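Local coordinates for sensor protein (Vibrio cholerae, PDB 3BY9) that probably acts as a two-component histidine kinase, here represented by its sensor domain, which binds C4-dicarboxylates such as succinate, at residues S163-M177 with E247-I259. Numbering follows the deposited sequence. Where two conformers were deposited one is given.
With CA (calcium ion), chain D.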
loop_
_atom_site.group_PDB
_atom_site.type_symbol
_atom_site.label_atom_id
_atom_site.label_comp_id
_atom_site.label_asym_id
_atom_site.label_seq_id
_atom_site.Cartn_x
_atom_site.Cartn_y
_atom_site.Cartn_z
ATOM N N SER A 163 17.616 -0.648 -17.238
ATOM C CA SER A 163 18.175 0.625 -17.656
ATOM C C SER A 163 17.419 1.832 -17.081
ATOM O O SER A 163 17.812 2.967 -17.329
ATOM C CB SER A 163 18.164 0.710 -19.226
ATOM O OG SER A 163 16.848 0.567 -19.725
ATOM N N SER A 164 16.398 1.574 -16.263
ATOM C CA SER A 164 15.594 2.658 -15.662
ATOM C C SER A 164 15.046 2.111 -14.334
ATOM O O SER A 164 15.066 0.895 -14.095
ATOM C CB SER A 164 14.444 3.040 -16.584
ATOM O OG SER A 164 13.575 1.948 -16.841
ATOM N N TYR A 165 14.574 3.017 -13.495
ATOM C CA TYR A 165 14.091 2.649 -12.176
ATOM C C TYR A 165 12.711 3.157 -11.989
ATOM O O TYR A 165 12.273 4.069 -12.710
ATOM C CB TYR A 165 14.967 3.322 -11.086
ATOM C CG TYR A 165 16.440 3.007 -11.200
ATOM C CD1 TYR A 165 17.001 1.911 -10.500
ATOM C CD2 TYR A 165 17.231 3.706 -12.117
ATOM C CE1 TYR A 165 18.343 1.514 -10.719
ATOM C CE2 TYR A 165 18.565 3.283 -12.371
ATOM C CZ TYR A 165 19.086 2.190 -11.658
ATOM O OH TYR A 165 20.356 1.767 -11.966
ATOM N N PHE A 166 11.985 2.566 -11.030
ATOM C CA PHE A 166 10.680 3.183 -10.759
ATOM C C PHE A 166 10.537 3.435 -9.272
ATOM O O PHE A 166 11.203 2.813 -8.433
ATOM C CB PHE A 166 9.497 2.287 -11.207
ATOM C CG PHE A 166 9.010 1.353 -10.125
ATOM C CD1 PHE A 166 8.020 1.749 -9.247
ATOM C CD2 PHE A 166 9.601 0.096 -9.960
ATOM C CE1 PHE A 166 7.610 0.907 -8.201
ATOM C CE2 PHE A 166 9.200 -0.750 -8.918
ATOM C CZ PHE A 166 8.188 -0.329 -8.032
ATOM N N VAL A 167 9.706 4.421 -8.933
ATOM C CA VAL A 167 9.333 4.576 -7.520
ATOM C C VAL A 167 7.809 4.821 -7.551
ATOM O O VAL A 167 7.290 5.260 -8.584
ATOM C CB VAL A 167 9.939 5.802 -6.795
ATOM C CG1 VAL A 167 11.474 5.576 -6.628
ATOM C CG2 VAL A 167 9.676 7.124 -7.581
ATOM N N ALA A 168 7.129 4.504 -6.441
ATOM C CA ALA A 168 5.697 4.825 -6.289
ATOM C C ALA A 168 5.712 5.740 -5.101
ATOM O O ALA A 168 6.147 5.346 -4.010
ATOM C CB ALA A 168 4.879 3.570 -5.993
ATOM N N THR A 169 5.254 6.985 -5.283
ATOM C CA THR A 169 5.299 7.969 -4.189
ATOM C C THR A 169 3.915 8.360 -3.660
ATOM O O THR A 169 2.950 8.381 -4.409
ATOM C CB THR A 169 5.966 9.275 -4.670
ATOM O OG1 THR A 169 5.340 9.685 -5.904
ATOM C CG2 THR A 169 7.467 9.063 -4.940
ATOM N N ASP A 170 3.860 8.666 -2.360
ATOM C CA ASP A 170 2.586 9.098 -1.779
ATOM C C ASP A 170 2.500 10.619 -1.896
ATOM O O ASP A 170 3.325 11.265 -2.561
ATOM C CB ASP A 170 2.469 8.639 -0.314
ATOM C CG ASP A 170 3.417 9.363 0.640
ATOM O OD1 ASP A 170 4.042 10.389 0.296
ATOM O OD2 ASP A 170 3.526 8.891 1.799
ATOM N N ASP A 171 1.487 11.206 -1.248
ATOM C CA ASP A 171 1.323 12.655 -1.341
ATOM C C ASP A 171 2.436 13.568 -0.813
ATOM O O ASP A 171 2.494 14.742 -1.219
ATOM C CB ASP A 171 -0.013 13.063 -0.725
ATOM C CG ASP A 171 -1.185 12.540 -1.513
ATOM O OD1 ASP A 171 -1.041 12.320 -2.739
ATOM O OD2 ASP A 171 -2.265 12.356 -0.905
ATOM N N HIS A 172 3.282 13.074 0.099
ATOM C CA HIS A 172 4.437 13.839 0.628
ATOM C C HIS A 172 5.704 13.451 -0.118
ATOM O O HIS A 172 6.827 13.785 0.302
ATOM C CB HIS A 172 4.684 13.517 2.112
ATOM C CG HIS A 172 3.652 14.076 3.028
ATOM N ND1 HIS A 172 3.552 15.424 3.299
ATOM C CD2 HIS A 172 2.666 13.474 3.733
ATOM C CE1 HIS A 172 2.548 15.628 4.137
ATOM N NE2 HIS A 172 1.994 14.461 4.417
ATOM N N GLN A 173 5.524 12.720 -1.222
ATOM C CA GLN A 173 6.595 12.207 -2.036
ATOM C C GLN A 173 7.433 11.179 -1.290
ATOM O O GLN A 173 8.630 11.007 -1.558
ATOM C CB GLN A 173 7.490 13.337 -2.620
ATOM C CG GLN A 173 6.731 14.524 -3.193
ATOM C CD GLN A 173 5.725 14.165 -4.303
ATOM O OE1 GLN A 173 4.905 15.004 -4.722
ATOM N NE2 GLN A 173 5.778 12.937 -4.779
ATOM N N VAL A 174 6.833 10.506 -0.310
ATOM C CA VAL A 174 7.585 9.420 0.318
ATOM C C VAL A 174 7.528 8.198 -0.640
ATOM O O VAL A 174 6.460 7.845 -1.188
ATOM C CB VAL A 174 6.985 9.018 1.692
ATOM C CG1 VAL A 174 7.760 7.812 2.280
ATOM C CG2 VAL A 174 7.097 10.214 2.672
ATOM N N VAL A 175 8.681 7.560 -0.828
ATOM C CA VAL A 175 8.800 6.373 -1.688
ATOM C C VAL A 175 8.287 5.153 -0.932
ATOM O O VAL A 175 8.871 4.742 0.063
ATOM C CB VAL A 175 10.281 6.188 -2.118
ATOM C CG1 VAL A 175 10.424 4.912 -2.924
ATOM C CG2 VAL A 175 10.694 7.387 -3.010
ATOM N N PHE A 176 7.149 4.598 -1.392
ATOM C CA PHE A 176 6.528 3.442 -0.746
ATOM C C PHE A 176 6.887 2.136 -1.465
ATOM O O PHE A 176 6.908 1.092 -0.823
ATOM C CB PHE A 176 5.008 3.614 -0.717
ATOM C CG PHE A 176 4.315 2.490 -0.064
ATOM C CD1 PHE A 176 4.533 2.228 1.277
ATOM C CD2 PHE A 176 3.512 1.649 -0.799
ATOM C CE1 PHE A 176 3.950 1.112 1.906
ATOM C CE2 PHE A 176 2.917 0.524 -0.195
ATOM C CZ PHE A 176 3.143 0.262 1.161
HETATM N N MSE A 177 7.129 2.187 -2.791
HETATM C CA MSE A 177 7.582 1.002 -3.562
HETATM C C MSE A 177 8.708 1.502 -4.443
HETATM O O MSE A 177 8.716 2.649 -4.832
HETATM C CB MSE A 177 6.464 0.420 -4.449
HETATM C CG MSE A 177 5.442 -0.275 -3.597
HETATM SE SE MSE A 177 4.102 -1.167 -4.680
HETATM C CE MSE A 177 3.198 0.283 -5.363
ATOM N N GLU A 247 -6.874 6.649 -7.669
ATOM C CA GLU A 247 -7.618 5.635 -6.919
ATOM C C GLU A 247 -6.783 4.986 -5.856
ATOM O O GLU A 247 -7.315 4.506 -4.846
ATOM C CB GLU A 247 -8.117 4.535 -7.862
ATOM C CG GLU A 247 -9.332 4.925 -8.685
ATOM C CD GLU A 247 -9.753 3.835 -9.663
ATOM O OE1 GLU A 247 -9.829 2.654 -9.257
ATOM O OE2 GLU A 247 -10.015 4.161 -10.843
ATOM N N LEU A 248 -5.468 4.965 -6.090
ATOM C CA LEU A 248 -4.509 4.320 -5.191
ATOM C C LEU A 248 -3.764 5.299 -4.316
ATOM O O LEU A 248 -3.021 4.908 -3.418
ATOM C CB LEU A 248 -3.464 3.554 -6.019
ATOM C CG LEU A 248 -4.049 2.633 -7.068
ATOM C CD1 LEU A 248 -2.893 1.876 -7.730
ATOM C CD2 LEU A 248 -5.064 1.620 -6.406
ATOM N N ALA A 249 -3.982 6.572 -4.591
ATOM C CA ALA A 249 -3.329 7.656 -3.890
ATOM C C ALA A 249 -1.813 7.474 -3.956
ATOM O O ALA A 249 -1.085 7.698 -2.979
ATOM C CB ALA A 249 -3.834 7.785 -2.432
ATOM N N LEU A 250 -1.352 7.023 -5.129
ATOM C CA LEU A 250 0.082 6.808 -5.428
ATOM C C LEU A 250 0.423 7.277 -6.840
ATOM O O LEU A 250 -0.396 7.151 -7.755
ATOM C CB LEU A 250 0.456 5.330 -5.354
ATOM C CG LEU A 250 0.564 4.666 -3.983
ATOM C CD1 LEU A 250 0.718 3.146 -4.163
ATOM C CD2 LEU A 250 1.748 5.237 -3.244
ATOM N N THR A 251 1.630 7.810 -7.024
ATOM C CA THR A 251 2.058 8.251 -8.359
ATOM C C THR A 251 3.224 7.318 -8.736
ATOM O O THR A 251 4.145 7.152 -7.957
ATOM C CB THR A 251 2.555 9.729 -8.356
ATOM O OG1 THR A 251 1.440 10.604 -8.028
ATOM C CG2 THR A 251 3.088 10.149 -9.768
ATOM N N ILE A 252 3.158 6.747 -9.933
ATOM C CA ILE A 252 4.228 5.860 -10.424
ATOM C C ILE A 252 5.198 6.736 -11.218
ATOM O O ILE A 252 4.773 7.575 -12.015
ATOM C CB ILE A 252 3.670 4.787 -11.365
ATOM C CG1 ILE A 252 2.493 4.068 -10.695
ATOM C CG2 ILE A 252 4.769 3.811 -11.762
ATOM C CD1 ILE A 252 1.743 3.196 -11.658
ATOM N N ARG A 253 6.504 6.540 -11.020
ATOM C CA ARG A 253 7.471 7.359 -11.738
ATOM C C ARG A 253 8.577 6.517 -12.274
ATOM O O ARG A 253 9.049 5.614 -11.567
ATOM C CB ARG A 253 8.072 8.374 -10.746
ATOM C CG ARG A 253 6.948 9.138 -9.969
ATOM C CD ARG A 253 7.578 10.216 -9.075
ATOM N NE ARG A 253 6.654 10.986 -8.216
ATOM C CZ ARG A 253 6.239 12.213 -8.528
ATOM N NH1 ARG A 253 6.604 12.768 -9.689
ATOM N NH2 ARG A 253 5.601 12.940 -7.626
ATOM N N VAL A 254 8.976 6.788 -13.515
ATOM C CA VAL A 254 10.094 6.041 -14.106
ATOM C C VAL A 254 11.253 7.041 -14.216
ATOM O O VAL A 254 11.079 8.197 -14.646
ATOM C CB VAL A 254 9.700 5.419 -15.478
ATOM C CG1 VAL A 254 9.116 6.452 -16.437
ATOM C CG2 VAL A 254 10.951 4.790 -16.151
ATOM N N LEU A 255 12.436 6.599 -13.768
ATOM C CA LEU A 255 13.627 7.461 -13.724
ATOM C C LEU A 255 14.728 6.882 -14.591
ATOM O O LEU A 255 15.036 5.698 -14.466
ATOM C CB LEU A 255 14.200 7.515 -12.317
ATOM C CG LEU A 255 13.527 8.318 -11.219
ATOM C CD1 LEU A 255 12.166 7.699 -10.971
ATOM C CD2 LEU A 255 14.339 8.246 -9.927
ATOM N N SER A 256 15.271 7.704 -15.484
ATOM C CA SER A 256 16.403 7.306 -16.362
ATOM C C SER A 256 17.537 8.284 -16.119
ATOM O O SER A 256 17.345 9.498 -16.125
ATOM C CB SER A 256 15.997 7.385 -17.856
ATOM O OG SER A 256 15.099 6.345 -18.232
ATOM N N PRO A 257 18.757 7.778 -15.864
ATOM C CA PRO A 257 19.892 8.685 -15.627
ATOM C C PRO A 257 20.036 9.649 -16.796
ATOM O O PRO A 257 19.970 9.248 -17.966
ATOM C CB PRO A 257 21.094 7.722 -15.567
ATOM C CG PRO A 257 20.490 6.471 -14.965
ATOM C CD PRO A 257 19.145 6.354 -15.700
ATOM N N LYS A 258 20.284 10.924 -16.488
ATOM C CA LYS A 258 20.437 11.929 -17.537
ATOM C C LYS A 258 21.887 11.906 -17.983
ATOM O O LYS A 258 22.749 12.224 -17.181
ATOM C CB LYS A 258 20.093 13.316 -16.997
ATOM C CG LYS A 258 20.154 14.401 -18.090
ATOM C CD LYS A 258 19.716 15.747 -17.537
ATOM C CE LYS A 258 19.832 16.831 -18.601
ATOM N NZ LYS A 258 19.722 18.152 -17.937
ATOM N N ILE A 259 22.083 11.537 -19.249
ATOM C CA ILE A 259 23.357 11.393 -19.950
ATOM C C ILE A 259 24.052 10.127 -19.460
ATOM O O ILE A 259 25.111 10.191 -18.796
ATOM C CB ILE A 259 24.248 12.656 -19.810
ATOM C CG1 ILE A 259 23.631 13.810 -20.608
ATOM C CG2 ILE A 259 25.640 12.393 -20.371
ATOM C CD1 ILE A 259 24.374 15.145 -20.462
HETATM CA CA CA D . 24.198 12.954 -15.346
HETATM O O HOH W 1 16.289 4.400 -19.439
HETATM O O HOH W 2 0.777 10.513 -5.143
HETATM O O HOH W 3 -0.826 9.356 -0.611
HETATM O O HOH W 4 23.840 15.180 -16.269
HETATM O O HOH W 5 23.076 11.032 -13.890
HETATM O O HOH W 6 25.593 10.832 -15.146
HETATM O O HOH W 7 25.692 13.913 -13.738
#
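Ala249 O comes within 4.1 Å of Asp170 CA, at the start of the turn after strand 165-169. A water also donates to Ala249 O and accepts from Asp171 N. The side chain of Leu250 reaches the backbone of Thr169 and the end of selenomethionine Met177. In one of its two conformers, Leu250 CD2 lies 3.6 Å from Thr169 O, and Leu250 CD1 touches the CE methyl of Met177 at 4.0 Å, the two side chains crossing at about a right angle. Thr251 pairs with Thr169 through two backbone hydrogen bonds. Its CG2 sits over the centre of one face of the Arg253 guanidinium, 3.9 Å above the plane. A water joins Thr251 OG1 to Thr169 O. Ile252 lies opposite Ala168 in a non-hydrogen-bonded pair and packs on Ile23 of helix 5-27.

Arg253 pairs with Val167 through two backbone hydrogen bonds and adds a side-chain bond. Its chain runs extended from CG to NE, past Val167 CG2, which touches Arg253 CB at 3.8 Å. Arg253 NE donates a nearly straight bond to Thr169 OG1 (3.0 Å, 168°), and this oxygen lies close to the guanidinium plane. OG1 sits between the backbone N and carbonyl carbon of Thr169 (chi1 50°), which brings it to the arginine. NH2 is hydrogen-bonded to Leu219 O, so both NE and NH2 are held.

Val254 faces Phe166 across a non-hydrogen-bonded pair. Leu255 pairs with Tyr165 through two backbone bonds, and Leu255 CD1 meets Val167 CG2 at 4.2 Å. Ser256 OG shares a water with Ser163 O. Beyond Pro257, Lys258 O binds a calcium ion together with Asp237 and four waters. Strand 165-169 lies between antiparallel 250-257 and the returning chain at 175-177, where Phe176 and Met177 form a classic beta bulge against Ala168. This sheet, backed by helix 5-27, is consistent with the membrane-proximal subdomain of a tandem PAS-like (PDC) sensor.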